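Local coordinates for endo-beta-1,4-glucanase (PDB 5XBU), which probably hydrolyses internal beta-1,4-glucosidic bonds of cellulose as a family 45 endoglucanase, at residues Lys35-Cys40 with Arg63-Gly68; Pro50-Lys55 with Met107-Cys112; Lys80-Thr85 with Val139-Gln144. All blocks are in the same frame, centred on the assembly; numbering follows the deposited sequence. Where two conformers were deposited one is given.

Contact 1 of 3, residues Lys35-Cys40 with Arg63-Gly68; sequences KGACGC and RYFDDG
The methyl of Ala37 presses against the far end of the Phe65 ring, its CB 3.5 Å from CZ and at a slant to the ring. The Ala37 carbonyl lies at the rim of the same ring, with O in the ring plane and 4.0 Å from CZ. Ala37 and Cys38 hold the two central positions of a type I beta turn from Gly36 to Gly39, which brings both to the same aromatic tip. Cys38 comes next in a sulfur-aromatic contact at the edge: SG lies 3.6 Å from Phe65 CE1, and its direction from the ring centroid is 76° off the normal; the sulfur is also fixed by its disulfide to Cys78. Phe65 gets across because its CG stands anti to the backbone N (chi1 175°), carrying the ring toward the 35-40 turn. With a residue as small as alanine here, Ala37 would probably face a gap and the Cys38 sulfur would lose its aromatic neighbour. Just past Phe65 a Schellman motif with Asp67 as its C-prime residue ends helix 62-65. The ring also touches Val108 of strand 104-108, Ala111 and Cys78, so helix 62-65 is joined to the 35-40 loop and to the end of that strand.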
loop_
_atom_site.group_PDB
_atom_site.type_symbol
_atom_site.label_atom_id
_atom_site.label_comp_id
_atom_site.label_asym_id
_atom_site.label_seq_id
_atom_site.Cartn_x
_atom_site.Cartn_y
_atom_site.Cartn_z
ATOM N N LYS A 35 -8.908 -8.550 -10.735
ATOM C CA LYS A 35 -8.855 -9.445 -9.587
ATOM C C LYS A 35 -7.656 -9.126 -8.707
ATOM O O LYS A 35 -7.780 -9.016 -7.482
ATOM C CB LYS A 35 -8.795 -10.896 -10.057
ATOM C CG LYS A 35 -8.632 -11.857 -8.902
ATOM C CD LYS A 35 -8.911 -13.289 -9.299
ATOM C CE LYS A 35 -7.876 -13.823 -10.267
ATOM N NZ LYS A 35 -8.240 -15.215 -10.688
ATOM N N GLY A 36 -6.493 -8.970 -9.318
ATOM C CA GLY A 36 -5.300 -8.575 -8.596
ATOM C C GLY A 36 -4.332 -9.727 -8.358
ATOM O O GLY A 36 -4.626 -10.913 -8.546
ATOM N N ALA A 37 -3.161 -9.328 -7.886
ATOM C CA ALA A 37 -1.977 -10.163 -7.854
ATOM C C ALA A 37 -1.980 -11.193 -6.743
ATOM O O ALA A 37 -1.076 -12.039 -6.723
ATOM C CB ALA A 37 -0.746 -9.271 -7.737
ATOM N N CYS A 38 -2.947 -11.146 -5.820
ATOM C CA CYS A 38 -3.051 -12.141 -4.774
ATOM C C CYS A 38 -4.186 -13.122 -5.037
ATOM O O CYS A 38 -4.462 -13.975 -4.185
ATOM C CB CYS A 38 -3.184 -11.510 -3.392
ATOM S SG CYS A 38 -1.782 -10.424 -2.995
ATOM N N GLY A 39 -4.802 -13.061 -6.212
ATOM C CA GLY A 39 -5.818 -14.038 -6.546
ATOM C C GLY A 39 -7.100 -13.911 -5.750
ATOM O O GLY A 39 -7.797 -14.911 -5.538
ATOM N N CYS A 40 -7.459 -12.692 -5.348
ATOM C CA CYS A 40 -8.650 -12.467 -4.532
ATOM C C CYS A 40 -9.901 -12.317 -5.401
ATOM O O CYS A 40 -10.547 -11.268 -5.464
ATOM C CB CYS A 40 -8.449 -11.278 -3.605
ATOM S SG CYS A 40 -7.117 -11.595 -2.403
ATOM N N ARG A 63 8.630 -4.232 -4.599
ATOM C CA ARG A 63 9.652 -4.877 -3.784
ATOM C C ARG A 63 9.169 -5.168 -2.369
ATOM O O ARG A 63 9.638 -6.138 -1.764
ATOM C CB ARG A 63 10.951 -4.083 -3.812
ATOM C CG ARG A 63 11.638 -4.106 -5.169
ATOM C CD ARG A 63 12.325 -5.473 -5.486
ATOM N NE ARG A 63 12.869 -5.419 -6.856
ATOM C CZ ARG A 63 12.170 -5.657 -7.957
ATOM N NH1 ARG A 63 10.950 -6.171 -7.868
ATOM N NH2 ARG A 63 12.693 -5.351 -9.134
ATOM N N TYR A 64 8.233 -4.396 -1.814
ATOM C CA TYR A 64 7.593 -4.821 -0.575
ATOM C C TYR A 64 6.620 -5.960 -0.837
ATOM O O TYR A 64 6.604 -6.955 -0.107
ATOM C CB TYR A 64 6.893 -3.657 0.153
ATOM C CG TYR A 64 6.131 -4.144 1.352
ATOM C CD1 TYR A 64 6.781 -4.643 2.475
ATOM C CD2 TYR A 64 4.751 -4.185 1.335
ATOM C CE1 TYR A 64 6.082 -5.157 3.544
ATOM C CE2 TYR A 64 4.045 -4.708 2.382
ATOM C CZ TYR A 64 4.692 -5.194 3.492
ATOM O OH TYR A 64 3.929 -5.708 4.508
ATOM N N PHE A 65 5.786 -5.819 -1.875
ATOM C CA PHE A 65 4.825 -6.858 -2.223
ATOM C C PHE A 65 5.442 -8.247 -2.224
ATOM O O PHE A 65 4.832 -9.188 -1.701
ATOM C CB PHE A 65 4.232 -6.542 -3.592
ATOM C CG PHE A 65 3.316 -7.596 -4.107
ATOM C CD1 PHE A 65 2.012 -7.657 -3.677
ATOM C CD2 PHE A 65 3.742 -8.528 -5.049
ATOM C CE1 PHE A 65 1.148 -8.629 -4.163
ATOM C CE2 PHE A 65 2.894 -9.487 -5.528
ATOM C CZ PHE A 65 1.580 -9.554 -5.071
ATOM N N ASP A 66 6.624 -8.384 -2.828
ATOM C CA ASP A 66 7.282 -9.686 -2.927
ATOM C C ASP A 66 8.550 -9.773 -2.100
ATOM O O ASP A 66 9.420 -10.594 -2.408
ATOM C CB ASP A 66 7.564 -10.085 -4.369
ATOM C CG ASP A 66 7.841 -11.580 -4.510
ATOM O OD1 ASP A 66 7.250 -12.383 -3.733
ATOM O OD2 ASP A 66 8.660 -11.926 -5.386
ATOM N N ASP A 67 8.676 -8.972 -1.043
ATOM C CA ASP A 67 9.800 -9.078 -0.107
ATOM C C ASP A 67 11.155 -9.172 -0.816
ATOM O O ASP A 67 11.958 -10.073 -0.556
ATOM C CB ASP A 67 9.620 -10.248 0.867
ATOM C CG ASP A 67 10.675 -10.278 1.957
ATOM O OD1 ASP A 67 11.110 -9.193 2.404
ATOM O OD2 ASP A 67 11.055 -11.388 2.376
ATOM N N GLY A 68 11.399 -8.241 -1.742
ATOM C CA GLY A 68 12.635 -8.155 -2.494
ATOM C C GLY A 68 12.618 -8.819 -3.856
ATOM O O GLY A 68 13.489 -8.530 -4.682
#

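Contact 2 of 3, residues Pro50-Lys55 with Met107-Cys112; sequences PWNLQK and MVTNAC
Thr109 OG1 donates to Asn52 OD1 over 2.8 Å, and this hydrogen bond joins the helix 50-54 to the loop that leaves strand 104-108. The hydroxyl approaches in the plane of the carboxamide at a C=O...O angle of 133°, directed at a lone pair of OD1. On the threonine side, chi1 of 67° sets OG1 between the backbone N and the carbonyl carbon, which turns the hydroxyl to the asparagine, while CG2 is left beside the indole. There it lies at the ring edge, 4.1 Å from Trp51 CZ3. Trp51 and Asn52, neighbours in the helix, also pack on one another, Asn52 CB lying over one face of the indole toward its rim. Met107 completes the apolar part. Its chain bends at chi3 (71°) and crosses the indole at about a right angle, so that the terminal CE comes 3.6 Å from Trp51 CZ3 and 3.8 Å from Trp51 CH2. The opposite, polar end of the indole is held elsewhere, NE1 bonding to Gln177, and Phe49 meets the ring at a shallow tilt. Leu171 and Tyr175 of helix 169-175 touch Met107, so its side chain lies where two helices and a strand converge. The arrangement is a short helix packed against the end of strand 104-108, consistent with the double-psi beta-barrel of family 45 endoglucanases.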
loop_
_atom_site.group_PDB
_atom_site.type_symbol
_atom_site.label_atom_id
_atom_site.label_comp_id
_atom_site.label_asym_id
_atom_site.label_seq_id
_atom_site.Cartn_x
_atom_site.Cartn_y
_atom_site.Cartn_z
ATOM N N PRO A 50 -16.278 -9.108 -4.498
ATOM C CA PRO A 50 -16.730 -7.755 -4.153
ATOM C C PRO A 50 -15.983 -7.156 -2.979
ATOM O O PRO A 50 -15.675 -5.954 -3.002
ATOM C CB PRO A 50 -18.235 -7.940 -3.890
ATOM C CG PRO A 50 -18.614 -9.038 -4.885
ATOM C CD PRO A 50 -17.413 -10.008 -4.808
ATOM N N TRP A 51 -15.690 -7.940 -1.937
ATOM C CA TRP A 51 -14.992 -7.357 -0.795
ATOM C C TRP A 51 -13.658 -6.739 -1.192
ATOM O O TRP A 51 -13.193 -5.788 -0.544
ATOM C CB TRP A 51 -14.821 -8.354 0.346
ATOM C CG TRP A 51 -13.955 -9.554 0.027
ATOM C CD1 TRP A 51 -14.384 -10.812 -0.263
ATOM C CD2 TRP A 51 -12.517 -9.610 0.020
ATOM N NE1 TRP A 51 -13.312 -11.635 -0.466
ATOM C CE2 TRP A 51 -12.153 -10.920 -0.302
ATOM C CE3 TRP A 51 -11.514 -8.676 0.285
ATOM C CZ2 TRP A 51 -10.821 -11.311 -0.396
ATOM C CZ3 TRP A 51 -10.188 -9.066 0.185
ATOM C CH2 TRP A 51 -9.853 -10.382 -0.156
ATOM N N ASN A 52 -13.006 -7.287 -2.214
ATOM C CA ASN A 52 -11.705 -6.792 -2.662
ATOM C C ASN A 52 -11.805 -5.522 -3.510
ATOM O O ASN A 52 -10.786 -4.896 -3.811
ATOM C CB ASN A 52 -10.969 -7.934 -3.378
ATOM C CG ASN A 52 -9.529 -7.610 -3.633
ATOM O OD1 ASN A 52 -8.852 -7.035 -2.782
ATOM N ND2 ASN A 52 -9.041 -7.990 -4.814
ATOM N N LEU A 53 -13.015 -5.092 -3.847
ATOM C CA LEU A 53 -13.274 -3.770 -4.396
ATOM C C LEU A 53 -13.789 -2.792 -3.354
ATOM O O LEU A 53 -13.725 -1.580 -3.579
ATOM C CB LEU A 53 -14.320 -3.886 -5.525
ATOM C CG LEU A 53 -13.835 -4.659 -6.741
ATOM C CD1 LEU A 53 -14.941 -4.755 -7.755
ATOM C CD2 LEU A 53 -12.583 -4.018 -7.364
ATOM N N GLN A 54 -14.306 -3.292 -2.228
ATOM C CA GLN A 54 -15.049 -2.483 -1.263
ATOM C C GLN A 54 -14.263 -2.118 -0.009
ATOM O O GLN A 54 -14.548 -1.076 0.606
ATOM C CB GLN A 54 -16.296 -3.249 -0.801
ATOM C CG GLN A 54 -17.312 -3.498 -1.879
ATOM C CD GLN A 54 -18.289 -4.594 -1.507
ATOM O OE1 GLN A 54 -18.035 -5.414 -0.627
ATOM N NE2 GLN A 54 -19.428 -4.616 -2.194
ATOM N N LYS A 55 -13.369 -2.992 0.428
ATOM C CA LYS A 55 -12.729 -2.880 1.735
ATOM C C LYS A 55 -11.433 -2.098 1.650
ATOM O O LYS A 55 -11.069 -1.599 0.588
ATOM C CB LYS A 55 -12.544 -4.248 2.360
ATOM C CG LYS A 55 -13.859 -4.893 2.757
ATOM C CD LYS A 55 -13.622 -6.046 3.715
ATOM C CE LYS A 55 -14.888 -6.661 4.167
ATOM N NZ LYS A 55 -14.614 -7.660 5.224
ATOM N N MET A 107 -5.299 -4.384 3.917
ATOM C CA MET A 107 -4.747 -5.692 3.576
ATOM C C MET A 107 -4.155 -5.685 2.177
ATOM O O MET A 107 -4.748 -5.157 1.232
ATOM C CB MET A 107 -5.829 -6.772 3.698
ATOM C CG MET A 107 -5.261 -8.187 3.499
ATOM S SD MET A 107 -6.400 -9.473 4.031
ATOM C CE MET A 107 -7.655 -9.358 2.740
ATOM N N VAL A 108 -2.974 -6.298 2.046
ATOM C CA VAL A 108 -2.314 -6.446 0.757
ATOM C C VAL A 108 -3.046 -7.489 -0.078
ATOM O O VAL A 108 -3.073 -8.671 0.273
ATOM C CB VAL A 108 -0.852 -6.873 0.952
ATOM C CG1 VAL A 108 -0.201 -7.110 -0.378
ATOM C CG2 VAL A 108 -0.104 -5.841 1.813
ATOM N N THR A 109 -3.613 -7.048 -1.205
ATOM C CA THR A 109 -4.306 -7.955 -2.120
ATOM C C THR A 109 -3.841 -7.807 -3.554
ATOM O O THR A 109 -4.318 -8.553 -4.419
ATOM C CB THR A 109 -5.823 -7.787 -2.057
ATOM O OG1 THR A 109 -6.126 -6.497 -2.573
ATOM C CG2 THR A 109 -6.366 -7.970 -0.672
ATOM N N ASN A 110 -2.910 -6.900 -3.839
ATOM C CA ASN A 110 -2.495 -6.641 -5.203
ATOM C C ASN A 110 -1.104 -6.025 -5.140
ATOM O O ASN A 110 -0.582 -5.785 -4.053
ATOM C CB ASN A 110 -3.564 -5.766 -5.864
ATOM C CG ASN A 110 -3.422 -5.636 -7.362
ATOM O OD1 ASN A 110 -2.760 -6.428 -8.026
ATOM N ND2 ASN A 110 -4.071 -4.623 -7.914
ATOM N N ALA A 111 -0.515 -5.787 -6.314
ATOM C CA ALA A 111 0.820 -5.212 -6.427
ATOM C C ALA A 111 0.795 -3.962 -7.287
ATOM O O ALA A 111 0.033 -3.878 -8.254
ATOM C CB ALA A 111 1.761 -6.221 -7.089
ATOM N N CYS A 112 1.677 -3.023 -6.937
ATOM C CA CYS A 112 1.967 -1.840 -7.739
ATOM C C CYS A 112 3.328 -2.088 -8.392
ATOM O O CYS A 112 4.372 -1.881 -7.750
ATOM C CB CYS A 112 2.003 -0.590 -6.856
ATOM S SG CYS A 112 2.327 0.965 -7.766
#

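Contact 3 of 3, residues Lys80-Thr85 with Val139-Gln144; sequences KCVRLT and VHFDLQ
Val82 CG2 sits over one face of the Phe141 ring, 4.1 Å from its centroid and 21° off the normal, a CH-pi contact displaced toward the rim. The second branch of the same valine, CG1, lies on the same side of the ring, near CE1 and 4.0 Å from CZ. Leu84, two residues on, lies beside Val82 on that side too: its CD2 is 3.8 Å from Phe141 CD2 and close to CE2, at a slant to the ring. The other methyl, CD1, slots into the notch at the base of the phenylalanine, 4.1 Å from Phe141 CB, and is met there by CD2 of Leu143, also 4.1 Å away. The methyls of Val82 and Leu84 thus form a bumpy surface on which the ring lies flat, and Leu84 CD1 is the bump that fills the dip between Phe141 and Leu143. With CG anti to its carbonyl carbon (chi1 -64°), Phe141 turns its ring toward strand 81-85, one side against Val82 and Leu84. Ala25, Thr58 and Pro60 also touch the phenylalanine, Trp162 lies on Leu84, and Trp155 and Val150 on Leu143. Strands 81-85 and 140-144 do not pair; their axes pass 10.6 Å apart and cross at 94°, a separation bridged by side chains alone. Two near-perpendicular strands of one curled sheet, meeting through its interior, are consistent with the double-psi beta-barrel assigned to this family.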
loop_
_atom_site.group_PDB
_atom_site.type_symbol
_atom_site.label_atom_id
_atom_site.label_comp_id
_atom_site.label_asym_id
_atom_site.label_seq_id
_atom_site.Cartn_x
_atom_site.Cartn_y
_atom_site.Cartn_z
ATOM N N LYS A 80 -0.809 -9.799 3.996
ATOM C CA LYS A 80 -0.362 -9.030 5.159
ATOM C C LYS A 80 -1.248 -7.815 5.323
ATOM O O LYS A 80 -1.826 -7.321 4.367
ATOM C CB LYS A 80 1.087 -8.531 4.980
ATOM C CG LYS A 80 2.143 -9.612 4.915
ATOM C CD LYS A 80 2.318 -10.239 6.287
ATOM C CE LYS A 80 3.576 -11.096 6.349
ATOM N NZ LYS A 80 4.865 -10.295 6.278
ATOM N N CYS A 81 -1.333 -7.325 6.550
ATOM C CA CYS A 81 -2.011 -6.072 6.826
ATOM C C CYS A 81 -1.015 -5.032 7.323
ATOM O O CYS A 81 -0.035 -5.337 8.016
ATOM C CB CYS A 81 -3.129 -6.257 7.854
ATOM S SG CYS A 81 -4.561 -7.101 7.113
ATOM N N VAL A 82 -1.283 -3.789 6.945
ATOM C CA VAL A 82 -0.469 -2.651 7.326
ATOM C C VAL A 82 -1.379 -1.585 7.940
ATOM O O VAL A 82 -2.456 -1.293 7.409
ATOM C CB VAL A 82 0.354 -2.080 6.149
ATOM C CG1 VAL A 82 1.414 -3.093 5.705
ATOM C CG2 VAL A 82 -0.481 -1.610 5.000
ATOM N N ARG A 83 -0.943 -1.015 9.056
ATOM C CA ARG A 83 -1.618 0.133 9.641
ATOM C C ARG A 83 -0.916 1.371 9.124
ATOM O O ARG A 83 0.314 1.481 9.228
ATOM C CB ARG A 83 -1.555 0.102 11.164
ATOM C CG ARG A 83 -2.201 1.342 11.782
ATOM C CD ARG A 83 -2.266 1.319 13.286
ATOM N NE ARG A 83 -3.129 0.247 13.776
ATOM C CZ ARG A 83 -2.698 -0.784 14.484
ATOM N NH1 ARG A 83 -1.411 -0.881 14.790
ATOM N NH2 ARG A 83 -3.555 -1.707 14.898
ATOM N N LEU A 84 -1.695 2.274 8.541
ATOM C CA LEU A 84 -1.206 3.515 7.977
ATOM C C LEU A 84 -1.760 4.679 8.790
ATOM O O LEU A 84 -2.982 4.804 8.942
ATOM C CB LEU A 84 -1.598 3.652 6.518
ATOM C CG LEU A 84 -1.222 2.461 5.623
ATOM C CD1 LEU A 84 -1.524 2.786 4.180
ATOM C CD2 LEU A 84 0.255 2.103 5.781
ATOM N N THR A 85 -0.874 5.507 9.336
ATOM C CA THR A 85 -1.262 6.634 10.174
ATOM C C THR A 85 -0.819 7.925 9.518
ATOM O O THR A 85 0.391 8.144 9.366
ATOM C CB THR A 85 -0.642 6.533 11.562
ATOM O OG1 THR A 85 -0.956 5.284 12.166
ATOM C CG2 THR A 85 -1.146 7.640 12.473
ATOM N N VAL A 139 8.616 2.703 0.812
ATOM C CA VAL A 139 7.519 1.875 0.352
ATOM C C VAL A 139 6.382 2.807 -0.026
ATOM O O VAL A 139 6.281 3.937 0.476
ATOM C CB VAL A 139 7.093 0.853 1.437
ATOM C CG1 VAL A 139 6.469 1.508 2.627
ATOM C CG2 VAL A 139 6.212 -0.244 0.868
ATOM N N HIS A 140 5.533 2.323 -0.929
ATOM C CA HIS A 140 4.350 3.031 -1.389
ATOM C C HIS A 140 3.150 2.111 -1.253
ATOM O O HIS A 140 3.234 0.931 -1.593
ATOM C CB HIS A 140 4.508 3.456 -2.832
ATOM C CG HIS A 140 3.396 4.309 -3.308
ATOM N ND1 HIS A 140 3.347 5.643 -2.981
ATOM C CD2 HIS A 140 2.282 4.011 -4.019
ATOM C CE1 HIS A 140 2.229 6.131 -3.487
ATOM N NE2 HIS A 140 1.568 5.175 -4.125
ATOM N N PHE A 141 2.017 2.656 -0.827
ATOM C CA PHE A 141 0.749 1.922 -0.772
ATOM C C PHE A 141 -0.261 2.579 -1.701
ATOM O O PHE A 141 -0.696 3.704 -1.450
ATOM C CB PHE A 141 0.219 1.799 0.654
ATOM C CG PHE A 141 1.134 0.999 1.519
ATOM C CD1 PHE A 141 1.199 -0.393 1.382
ATOM C CD2 PHE A 141 2.000 1.611 2.432
ATOM C CE1 PHE A 141 2.087 -1.141 2.125
ATOM C CE2 PHE A 141 2.875 0.850 3.184
ATOM C CZ PHE A 141 2.932 -0.515 3.036
ATOM N N ASP A 142 -0.654 1.865 -2.757
ATOM C CA ASP A 142 -1.734 2.305 -3.624
ATOM C C ASP A 142 -3.025 1.757 -3.030
ATOM O O ASP A 142 -3.148 0.553 -2.807
ATOM C CB ASP A 142 -1.495 1.810 -5.050
ATOM C CG ASP A 142 -2.068 2.730 -6.113
ATOM O OD1 ASP A 142 -2.704 3.739 -5.775
ATOM O OD2 ASP A 142 -1.859 2.389 -7.298
ATOM N N LEU A 143 -3.979 2.626 -2.749
ATOM C CA LEU A 143 -5.144 2.248 -1.968
ATOM C C LEU A 143 -6.360 2.098 -2.887
ATOM O O LEU A 143 -6.720 3.025 -3.608
ATOM C CB LEU A 143 -5.436 3.306 -0.887
ATOM C CG LEU A 143 -4.208 3.650 -0.005
ATOM C CD1 LEU A 143 -4.598 4.696 0.994
ATOM C CD2 LEU A 143 -3.647 2.415 0.690
ATOM N N GLN A 144 -6.998 0.928 -2.844
ATOM C CA GLN A 144 -8.182 0.659 -3.673
ATOM C C GLN A 144 -9.302 1.633 -3.315
ATOM O O GLN A 144 -9.647 1.795 -2.140
ATOM C CB GLN A 144 -8.627 -0.767 -3.394
ATOM C CG GLN A 144 -9.919 -1.200 -4.097
ATOM C CD GLN A 144 -9.812 -1.202 -5.593
ATOM O OE1 GLN A 144 -10.340 -0.316 -6.267
ATOM N NE2 GLN A 144 -9.091 -2.203 -6.134
#

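Contact 3 lies nearest the centre of the chain (about 3 Å, between centres), consistent with a double-psi barrel interior, while the centres of contacts 1 and 2 lie about 10 Å from it. Contacts 1 and 2, centres about 10 Å apart, are stitched together by probable hydrogen bonds from Ala37 N to Asn110 OD1 (2.9 Å) and from Cys38 N to Thr109 O (3.3 Å). Contacts 2 and 3 share the same sheet through neighbouring strands 104-108 and 81-86, where Val108 N probably bonds to Lys80 O over 2.8 Å. Contact 1 reaches contact 3 by packing, Tyr64 CB lying 3.6 Å from Val139 CG2. Segments of contacts 1 and 2 alternate along the chain, as do those of contacts 2 and 3.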